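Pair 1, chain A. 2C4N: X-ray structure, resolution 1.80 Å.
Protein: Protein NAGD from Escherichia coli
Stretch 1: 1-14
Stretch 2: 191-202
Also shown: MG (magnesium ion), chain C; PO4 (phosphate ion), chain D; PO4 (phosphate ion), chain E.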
# COMPACT_ATOMS: atom_id res chain seq x y z
N MET A 1 -28.87 -15.21 24.30
CA MET A 1 -28.62 -15.93 25.53
C MET A 1 -27.13 -16.06 25.95
O MET A 1 -26.29 -15.20 25.64
CB MET A 1 -29.39 -17.28 25.55
CG MET A 1 -30.38 -17.47 26.71
SD MET A 1 -31.09 -19.16 26.82
CE MET A 1 -30.98 -19.60 28.55
N THR A 2 -26.83 -17.09 26.69
CA THR A 2 -25.59 -17.24 27.38
C THR A 2 -24.64 -17.97 26.41
O THR A 2 -25.02 -18.23 25.31
CB THR A 2 -25.94 -18.14 28.48
OG1 THR A 2 -24.80 -18.78 29.01
CG2 THR A 2 -26.85 -19.15 27.98
N ILE A 3 -23.43 -18.32 26.82
CA ILE A 3 -22.57 -19.13 26.01
C ILE A 3 -23.06 -20.55 25.87
O ILE A 3 -23.13 -21.23 26.84
CB ILE A 3 -21.17 -19.12 26.52
CG1 ILE A 3 -20.60 -17.73 26.52
CG2 ILE A 3 -20.35 -19.97 25.65
CD1 ILE A 3 -19.33 -17.61 27.18
N LYS A 4 -23.42 -20.97 24.66
CA LYS A 4 -23.92 -22.33 24.44
C LYS A 4 -23.05 -23.07 23.43
O LYS A 4 -23.17 -24.29 23.28
CB LYS A 4 -25.36 -22.28 23.91
CG LYS A 4 -26.36 -21.64 24.85
CD LYS A 4 -27.75 -21.64 24.23
CE LYS A 4 -28.78 -21.02 25.16
NZ LYS A 4 -30.13 -20.99 24.52
N ASN A 5 -22.17 -22.34 22.75
CA ASN A 5 -21.29 -22.92 21.74
C ASN A 5 -19.90 -22.30 21.88
O ASN A 5 -19.76 -21.17 22.36
CB ASN A 5 -21.83 -22.61 20.34
CG ASN A 5 -23.30 -22.95 20.19
OD1 ASN A 5 -23.67 -24.10 19.96
ND2 ASN A 5 -24.15 -21.94 20.34
N VAL A 6 -18.87 -23.02 21.45
CA VAL A 6 -17.51 -22.51 21.58
C VAL A 6 -16.64 -22.74 20.36
O VAL A 6 -16.56 -23.86 19.84
CB VAL A 6 -16.78 -23.16 22.78
CG1 VAL A 6 -15.35 -22.63 22.88
CG2 VAL A 6 -17.55 -22.88 24.08
N ILE A 7 -16.00 -21.67 19.89
CA ILE A 7 -15.05 -21.76 18.78
C ILE A 7 -13.72 -21.47 19.46
O ILE A 7 -13.56 -20.42 20.09
CB ILE A 7 -15.28 -20.69 17.70
CG1 ILE A 7 -16.60 -20.94 16.96
CG2 ILE A 7 -14.12 -20.70 16.71
CD1 ILE A 7 -16.92 -19.87 15.92
N CYS A 8 -12.78 -22.40 19.37
CA CYS A 8 -11.50 -22.19 20.01
C CYS A 8 -10.36 -22.32 19.02
O CYS A 8 -10.21 -23.34 18.35
CB CYS A 8 -11.31 -23.19 21.15
SG CYS A 8 -9.80 -22.92 22.13
N ASP A 9 -9.56 -21.26 18.94
CA ASP A 9 -8.41 -21.27 18.06
C ASP A 9 -7.40 -22.30 18.55
O ASP A 9 -7.33 -22.60 19.74
CB ASP A 9 -7.78 -19.88 18.02
CG ASP A 9 -6.53 -19.86 17.19
OD1 ASP A 9 -6.61 -20.19 15.99
OD2 ASP A 9 -5.48 -19.51 17.75
N ILE A 10 -6.60 -22.84 17.64
CA ILE A 10 -5.63 -23.87 18.00
C ILE A 10 -4.24 -23.39 18.40
O ILE A 10 -3.86 -23.48 19.56
CB ILE A 10 -5.50 -24.91 16.85
CG1 ILE A 10 -6.81 -25.69 16.74
CG2 ILE A 10 -4.32 -25.85 17.10
CD1 ILE A 10 -6.89 -26.62 15.54
N ASP A 11 -3.49 -22.87 17.44
CA ASP A 11 -2.13 -22.42 17.71
C ASP A 11 -2.00 -21.22 18.64
O ASP A 11 -2.62 -20.19 18.43
CB ASP A 11 -1.41 -22.16 16.38
CG ASP A 11 -1.28 -23.43 15.55
OD1 ASP A 11 -0.63 -24.38 16.03
OD2 ASP A 11 -1.84 -23.49 14.44
N GLY A 12 -1.19 -21.38 19.69
CA GLY A 12 -1.00 -20.30 20.64
C GLY A 12 -2.08 -20.29 21.71
O GLY A 12 -2.07 -19.44 22.60
N VAL A 13 -3.02 -21.23 21.61
CA VAL A 13 -4.13 -21.34 22.55
C VAL A 13 -4.19 -22.75 23.16
O VAL A 13 -4.17 -22.91 24.38
CB VAL A 13 -5.47 -21.05 21.85
CG1 VAL A 13 -6.62 -21.21 22.83
CG2 VAL A 13 -5.46 -19.63 21.26
N LEU A 14 -4.26 -23.75 22.29
CA LEU A 14 -4.35 -25.14 22.73
C LEU A 14 -3.03 -25.86 22.50
O LEU A 14 -2.65 -26.77 23.25
CB LEU A 14 -5.47 -25.86 21.97
CG LEU A 14 -6.88 -25.31 22.19
CD1 LEU A 14 -7.89 -26.05 21.31
CD2 LEU A 14 -7.25 -25.47 23.66
N ALA A 191 -25.23 -22.97 15.25
CA ALA A 191 -25.31 -22.04 16.36
C ALA A 191 -25.49 -20.60 15.93
O ALA A 191 -25.20 -20.23 14.78
CB ALA A 191 -24.05 -22.15 17.21
N HIS A 192 -25.97 -19.78 16.86
CA HIS A 192 -26.17 -18.36 16.62
C HIS A 192 -25.01 -17.60 17.24
O HIS A 192 -24.45 -18.01 18.25
CB HIS A 192 -27.49 -17.88 17.25
CG HIS A 192 -28.71 -18.35 16.53
ND1 HIS A 192 -29.68 -19.12 17.13
CD2 HIS A 192 -29.12 -18.16 15.25
CE1 HIS A 192 -30.64 -19.38 16.26
NE2 HIS A 192 -30.32 -18.81 15.11
N SER A 193 -24.65 -16.47 16.63
CA SER A 193 -23.54 -15.67 17.12
C SER A 193 -23.75 -15.18 18.55
O SER A 193 -22.80 -15.13 19.33
CB SER A 193 -23.31 -14.48 16.19
OG SER A 193 -24.46 -13.64 16.14
N GLU A 194 -25.00 -14.84 18.89
CA GLU A 194 -25.31 -14.33 20.23
C GLU A 194 -25.05 -15.30 21.38
O GLU A 194 -24.99 -14.88 22.53
CB GLU A 194 -26.77 -13.85 20.31
CG GLU A 194 -27.32 -13.23 19.03
CD GLU A 194 -27.78 -14.27 18.04
OE1 GLU A 194 -28.67 -15.06 18.40
OE2 GLU A 194 -27.27 -14.29 16.91
N GLU A 195 -24.93 -16.59 21.08
CA GLU A 195 -24.67 -17.58 22.12
C GLU A 195 -23.36 -18.31 21.89
O GLU A 195 -23.17 -19.44 22.34
CB GLU A 195 -25.80 -18.62 22.20
CG GLU A 195 -27.07 -18.12 22.87
CD GLU A 195 -28.17 -17.81 21.88
OE1 GLU A 195 -28.61 -18.75 21.18
OE2 GLU A 195 -28.59 -16.64 21.79
N THR A 196 -22.44 -17.66 21.18
CA THR A 196 -21.15 -18.28 20.89
C THR A 196 -19.99 -17.39 21.28
O THR A 196 -20.05 -16.17 21.12
CB THR A 196 -21.04 -18.64 19.40
OG1 THR A 196 -22.14 -19.47 19.03
CG2 THR A 196 -19.73 -19.38 19.12
N VAL A 197 -18.95 -18.01 21.81
CA VAL A 197 -17.75 -17.29 22.20
C VAL A 197 -16.61 -17.87 21.39
O VAL A 197 -16.64 -19.04 21.01
CB VAL A 197 -17.44 -17.49 23.71
CG1 VAL A 197 -17.19 -18.96 24.00
CG2 VAL A 197 -16.22 -16.66 24.11
N ILE A 198 -15.63 -17.04 21.07
CA ILE A 198 -14.47 -17.53 20.36
C ILE A 198 -13.29 -17.24 21.27
O ILE A 198 -13.21 -16.17 21.87
CB ILE A 198 -14.25 -16.84 18.99
CG1 ILE A 198 -12.92 -17.32 18.39
CG2 ILE A 198 -14.26 -15.32 19.14
CD1 ILE A 198 -12.74 -16.95 16.93
N VAL A 199 -12.39 -18.21 21.39
CA VAL A 199 -11.19 -18.05 22.21
C VAL A 199 -10.01 -18.01 21.25
O VAL A 199 -9.88 -18.87 20.38
CB VAL A 199 -11.00 -19.25 23.17
CG1 VAL A 199 -9.76 -19.05 24.02
CG2 VAL A 199 -12.22 -19.42 24.06
N GLY A 200 -9.16 -16.99 21.38
CA GLY A 200 -8.02 -16.88 20.49
C GLY A 200 -6.87 -16.12 21.10
O GLY A 200 -7.05 -15.46 22.13
N ASP A 201 -5.70 -16.20 20.48
CA ASP A 201 -4.51 -15.52 20.99
C ASP A 201 -4.09 -14.33 20.15
O ASP A 201 -3.20 -13.57 20.55
CB ASP A 201 -3.34 -16.49 21.07
CG ASP A 201 -2.93 -17.00 19.70
OD1 ASP A 201 -3.81 -17.53 19.01
OD2 ASP A 201 -1.74 -16.87 19.33
N ASN A 202 -4.70 -14.16 18.98
CA ASN A 202 -4.34 -13.05 18.10
C ASN A 202 -5.44 -12.00 17.98
O ASN A 202 -6.48 -12.24 17.37
CB ASN A 202 -4.01 -13.58 16.70
CG ASN A 202 -3.28 -12.55 15.85
OD1 ASN A 202 -3.46 -11.35 16.03
ND2 ASN A 202 -2.46 -13.02 14.92
MG MG C . -3.52 -18.68 17.08
P PO4 D . -4.03 -20.73 14.06
O1 PO4 D . -4.62 -21.98 14.60
O2 PO4 D . -5.04 -20.00 13.27
O3 PO4 D . -3.56 -19.88 15.17
O4 PO4 D . -2.87 -21.08 13.19
P PO4 E . -3.62 -16.54 12.59
O1 PO4 E . -3.33 -17.98 12.45
O2 PO4 E . -2.45 -15.84 13.17
O3 PO4 E . -3.93 -15.96 11.26
O4 PO4 E . -4.79 -16.35 13.48
O HOH W 1 -26.96 -21.05 19.40
O HOH W 2 -1.39 -17.79 16.74
O HOH W 3 -4.61 -16.87 16.13

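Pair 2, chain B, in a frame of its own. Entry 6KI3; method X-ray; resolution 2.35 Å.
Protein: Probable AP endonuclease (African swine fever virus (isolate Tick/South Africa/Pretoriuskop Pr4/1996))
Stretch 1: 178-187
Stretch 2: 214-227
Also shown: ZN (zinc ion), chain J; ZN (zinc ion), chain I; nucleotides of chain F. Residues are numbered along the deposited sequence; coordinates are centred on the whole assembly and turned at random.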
# COMPACT_ATOMS: atom_id res chain seq x y z
N GLN B 178 -8.79 -10.29 -10.81
CA GLN B 178 -8.26 -9.00 -10.44
C GLN B 178 -8.15 -8.70 -8.96
O GLN B 178 -8.50 -7.64 -8.52
CB GLN B 178 -9.05 -7.93 -11.16
CG GLN B 178 -9.27 -8.29 -12.60
CD GLN B 178 -9.21 -7.10 -13.49
OE1 GLN B 178 -8.34 -7.01 -14.33
NE2 GLN B 178 -10.13 -6.20 -13.32
N ILE B 179 -7.68 -9.68 -8.22
CA ILE B 179 -7.47 -9.55 -6.79
C ILE B 179 -5.98 -9.64 -6.52
O ILE B 179 -5.29 -10.52 -7.06
CB ILE B 179 -8.24 -10.62 -6.00
CG1 ILE B 179 -9.74 -10.54 -6.32
CG2 ILE B 179 -8.01 -10.47 -4.50
CD1 ILE B 179 -10.40 -9.28 -5.80
N GLY B 180 -5.47 -8.73 -5.69
CA GLY B 180 -4.06 -8.71 -5.34
C GLY B 180 -3.88 -8.66 -3.83
O GLY B 180 -4.84 -8.63 -3.07
N LEU B 181 -2.61 -8.65 -3.44
CA LEU B 181 -2.21 -8.63 -2.03
C LEU B 181 -1.33 -7.42 -1.78
O LEU B 181 -0.40 -7.15 -2.55
CB LEU B 181 -1.48 -9.91 -1.64
CG LEU B 181 -0.74 -9.90 -0.30
CD1 LEU B 181 -1.72 -9.82 0.85
CD2 LEU B 181 0.15 -11.13 -0.16
N CYS B 182 -1.62 -6.69 -0.71
CA CYS B 182 -0.79 -5.59 -0.25
C CYS B 182 -0.21 -5.96 1.11
O CYS B 182 -0.96 -6.16 2.07
CB CYS B 182 -1.59 -4.28 -0.16
SG CYS B 182 -0.61 -2.86 0.37
N ILE B 183 1.11 -6.05 1.19
CA ILE B 183 1.80 -6.44 2.40
C ILE B 183 2.31 -5.18 3.08
O ILE B 183 3.26 -4.55 2.60
CB ILE B 183 2.95 -7.42 2.11
CG1 ILE B 183 2.40 -8.71 1.49
CG2 ILE B 183 3.73 -7.73 3.38
CD1 ILE B 183 3.47 -9.67 1.05
N ASP B 184 1.68 -4.80 4.19
CA ASP B 184 2.12 -3.68 5.00
C ASP B 184 2.98 -4.23 6.13
O ASP B 184 2.48 -4.93 7.02
CB ASP B 184 0.92 -2.90 5.55
CG ASP B 184 1.31 -1.53 6.09
OD1 ASP B 184 2.31 -1.44 6.83
OD2 ASP B 184 0.61 -0.54 5.77
N THR B 185 4.28 -3.93 6.08
CA THR B 185 5.22 -4.52 7.03
C THR B 185 4.93 -4.09 8.46
O THR B 185 5.08 -4.88 9.40
CB THR B 185 6.66 -4.15 6.65
OG1 THR B 185 6.79 -2.72 6.59
CG2 THR B 185 7.02 -4.74 5.29
N ALA B 186 4.51 -2.84 8.65
CA ALA B 186 4.15 -2.38 9.99
C ALA B 186 2.93 -3.10 10.55
O ALA B 186 2.78 -3.18 11.77
CB ALA B 186 3.88 -0.87 9.97
N HIS B 187 2.08 -3.65 9.68
CA HIS B 187 0.86 -4.31 10.15
C HIS B 187 1.12 -5.75 10.56
O HIS B 187 0.66 -6.19 11.61
CB HIS B 187 -0.22 -4.24 9.07
CG HIS B 187 -0.72 -2.86 8.81
ND1 HIS B 187 -1.79 -2.60 7.98
CD2 HIS B 187 -0.29 -1.66 9.26
CE1 HIS B 187 -2.01 -1.30 7.94
NE2 HIS B 187 -1.11 -0.70 8.70
N VAL B 214 -1.04 -19.33 -5.92
CA VAL B 214 -2.29 -18.81 -5.40
C VAL B 214 -2.29 -17.29 -5.35
O VAL B 214 -3.32 -16.65 -5.60
CB VAL B 214 -2.57 -19.40 -4.00
CG1 VAL B 214 -4.01 -19.17 -3.63
CG2 VAL B 214 -2.24 -20.88 -3.97
N ILE B 215 -1.15 -16.68 -5.04
CA ILE B 215 -0.98 -15.23 -5.08
C ILE B 215 0.35 -14.94 -5.76
O ILE B 215 1.40 -14.92 -5.11
CB ILE B 215 -1.09 -14.61 -3.68
CG1 ILE B 215 -0.69 -13.13 -3.70
CG2 ILE B 215 -0.29 -15.41 -2.64
CD1 ILE B 215 -1.56 -12.27 -4.58
N PRO B 216 0.36 -14.74 -7.08
CA PRO B 216 1.63 -14.54 -7.78
C PRO B 216 2.21 -13.18 -7.46
O PRO B 216 1.47 -12.23 -7.15
CB PRO B 216 1.24 -14.66 -9.26
CG PRO B 216 -0.20 -14.29 -9.30
CD PRO B 216 -0.79 -14.79 -8.01
N PRO B 217 3.53 -13.03 -7.53
CA PRO B 217 4.15 -11.72 -7.22
C PRO B 217 3.75 -10.62 -8.19
O PRO B 217 3.96 -9.44 -7.87
CB PRO B 217 5.65 -12.02 -7.29
CG PRO B 217 5.76 -13.24 -8.14
CD PRO B 217 4.54 -14.05 -7.85
N SER B 218 3.19 -10.95 -9.35
CA SER B 218 2.67 -9.92 -10.24
C SER B 218 1.50 -9.17 -9.61
O SER B 218 1.24 -8.03 -9.99
CB SER B 218 2.24 -10.54 -11.57
OG SER B 218 1.20 -11.48 -11.38
N HIS B 219 0.81 -9.79 -8.66
CA HIS B 219 -0.32 -9.19 -7.96
C HIS B 219 0.01 -8.91 -6.50
O HIS B 219 -0.84 -9.04 -5.62
CB HIS B 219 -1.56 -10.09 -8.06
CG HIS B 219 -2.19 -10.10 -9.41
ND1 HIS B 219 -1.53 -10.50 -10.55
CD2 HIS B 219 -3.44 -9.75 -9.81
CE1 HIS B 219 -2.34 -10.41 -11.59
NE2 HIS B 219 -3.50 -9.95 -11.17
N ILE B 220 1.25 -8.51 -6.22
CA ILE B 220 1.71 -8.23 -4.87
C ILE B 220 2.34 -6.84 -4.85
O ILE B 220 3.21 -6.54 -5.67
CB ILE B 220 2.71 -9.28 -4.36
CG1 ILE B 220 2.02 -10.64 -4.20
CG2 ILE B 220 3.33 -8.84 -3.05
CD1 ILE B 220 2.93 -11.73 -3.64
N MET B 221 1.89 -6.00 -3.91
CA MET B 221 2.48 -4.69 -3.67
C MET B 221 2.84 -4.58 -2.19
O MET B 221 2.40 -5.39 -1.37
CB MET B 221 1.53 -3.56 -4.08
CG MET B 221 0.31 -3.42 -3.19
SD MET B 221 -0.65 -1.95 -3.57
CE MET B 221 0.46 -0.67 -2.98
N PHE B 222 3.63 -3.57 -1.86
CA PHE B 222 4.19 -3.44 -0.52
C PHE B 222 4.01 -2.04 0.04
O PHE B 222 4.14 -1.05 -0.69
CB PHE B 222 5.67 -3.81 -0.50
CG PHE B 222 5.93 -5.28 -0.57
CD1 PHE B 222 6.05 -5.92 -1.79
CD2 PHE B 222 6.04 -6.03 0.59
CE1 PHE B 222 6.28 -7.27 -1.86
CE2 PHE B 222 6.27 -7.39 0.53
CZ PHE B 222 6.39 -8.01 -0.69
N HIS B 223 3.73 -1.97 1.33
CA HIS B 223 3.81 -0.74 2.12
C HIS B 223 5.04 -0.88 3.02
O HIS B 223 5.01 -1.64 3.99
CB HIS B 223 2.55 -0.52 2.94
CG HIS B 223 1.35 -0.14 2.13
ND1 HIS B 223 0.07 -0.16 2.63
CD2 HIS B 223 1.24 0.30 0.85
CE1 HIS B 223 -0.78 0.23 1.70
NE2 HIS B 223 -0.09 0.51 0.61
N LEU B 224 6.10 -0.15 2.70
CA LEU B 224 7.36 -0.22 3.44
C LEU B 224 7.28 0.74 4.62
O LEU B 224 7.63 1.92 4.51
CB LEU B 224 8.55 0.09 2.54
CG LEU B 224 8.77 -0.86 1.36
CD1 LEU B 224 10.11 -0.57 0.69
CD2 LEU B 224 8.69 -2.31 1.81
N ASN B 225 6.82 0.23 5.76
CA ASN B 225 6.63 1.04 6.96
C ASN B 225 7.31 0.38 8.14
O ASN B 225 7.08 -0.80 8.42
CB ASN B 225 5.14 1.25 7.27
CG ASN B 225 4.39 1.89 6.12
OD1 ASN B 225 4.92 2.74 5.41
ND2 ASN B 225 3.13 1.49 5.95
N ASP B 226 8.15 1.14 8.84
CA ASP B 226 8.58 0.75 10.17
C ASP B 226 7.45 1.02 11.16
O ASP B 226 6.51 1.77 10.87
CB ASP B 226 9.85 1.49 10.57
CG ASP B 226 10.70 0.72 11.56
OD1 ASP B 226 10.13 0.07 12.46
OD2 ASP B 226 11.95 0.75 11.43
N ALA B 227 7.55 0.41 12.33
CA ALA B 227 6.49 0.49 13.33
C ALA B 227 7.04 1.07 14.62
O ALA B 227 8.07 0.62 15.12
CB ALA B 227 5.86 -0.88 13.59
ZN ZN J . -0.81 0.58 4.66
ZN ZN I . -0.99 1.35 9.01
O5' 3DR F 1 -2.01 3.67 6.47
P 3DR F 1 -2.53 2.22 6.92
OP1 3DR F 1 -3.77 2.01 6.08
OP2 3DR F 1 -1.38 1.31 6.57
OP3 3DR F 1 -2.80 2.36 8.40
C2' 3DR F 1 -2.31 7.40 4.13
C5' 3DR F 1 -2.92 4.75 6.25
C4' 3DR F 1 -2.11 6.03 6.11
O4' 3DR F 1 -0.99 5.78 5.26
C1' 3DR F 1 -0.95 6.72 4.18
C3' 3DR F 1 -2.92 7.16 5.49
O3' 3DR F 1 -2.76 8.34 6.28

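The sharpest difference is where the metal sits relative to two matching parallel strands. In pair 1 the magnesium lies beyond the strand ends, bound by Asp9(A) OD2 at 2.2 Å, Asp11(A) O at 2.2 Å and Asp201(A) OD1 at 2.3 Å. In pair 2 a zinc ion is held by a bridged pair within the strands, Asp184(B) OD2 at 2.1 Å and His223(B) ND1 at 2.3 Å; the matching positions in pair 1, Cys8(A) and Val199(A), make an apolar contact instead, SG to CB 4.0 Å. Because they share a metal, Asp9(A) OD2 and Asp201(A) OD1 can lie 2.9 Å apart without a hydrogen bond, as can Asp184(B) OD2 and His223(B) ND1 at 3.2 Å.

The backbones superpose with an RMSD of 0.8 Å over 14 central residues. The strands run parallel, their directions 14° apart in pair 1 and 23° in pair 2, with a closest axis approach of 4.6 Å in both. Five rungs of the hydrogen-bond ladder are shared. The first joins Asn5(A) N to Glu195(A) O, 3.1 Å, matched by Leu181(B) N to His219(B) O, 2.8 Å; pair 1 has one bond more, from Lys4(A) N to the same Glu195(A) O, 2.8 Å. The next rung is weak in pair 1, Val197(A) N to Asn5(A) O at 3.3 Å, but tighter in pair 2, Met221(B) N to Leu181(B) O at 2.9 Å. Ile7(A) and Ile183(B) then each donate N and accept at O, and Asp9(A) N to Val199(A) O, 2.8 Å, matches Thr185(B) N to His223(B) O, 3.2 Å.

At the start of the ladder the side chains differ in kind, Asn5(A) against Leu181(B). Asn5(A) adds a weak bond from ND2 to Glu195(A) O, 3.3 Å, and ND2 donates to water 1, which also accepts from His192(A) N. Leu181(B) packs its CB 3.8 Å from Ile215(B) CD1. On the same face, Ile7(A) CG2 meets Ile198(A) CG1 at 4.0 Å, whereas Ile183(B) CD1 reaches Phe222(B) CE2 at 3.6 Å. On the other face, Val6(A) CG2 touches Val197(A) CG1 at 3.9 Å; at the matching positions Cys182(B) CB packs 3.7 Å from Met221(B) CG, and Cys182(B) SG lies over the face of the His223(B) ring, 3.4 Å from its centroid.

Glu195(A) forms a salt bridge from OE2 to Met1(A) N, 2.9 Å; the ring of its counterpart, His219(B), instead brings CD2 within 3.4 Å of Ile179(B) O. At the far end, Asp9(A) gives way to Thr185(B), whose OG1 donates to Asn225(B) O at 2.7 Å.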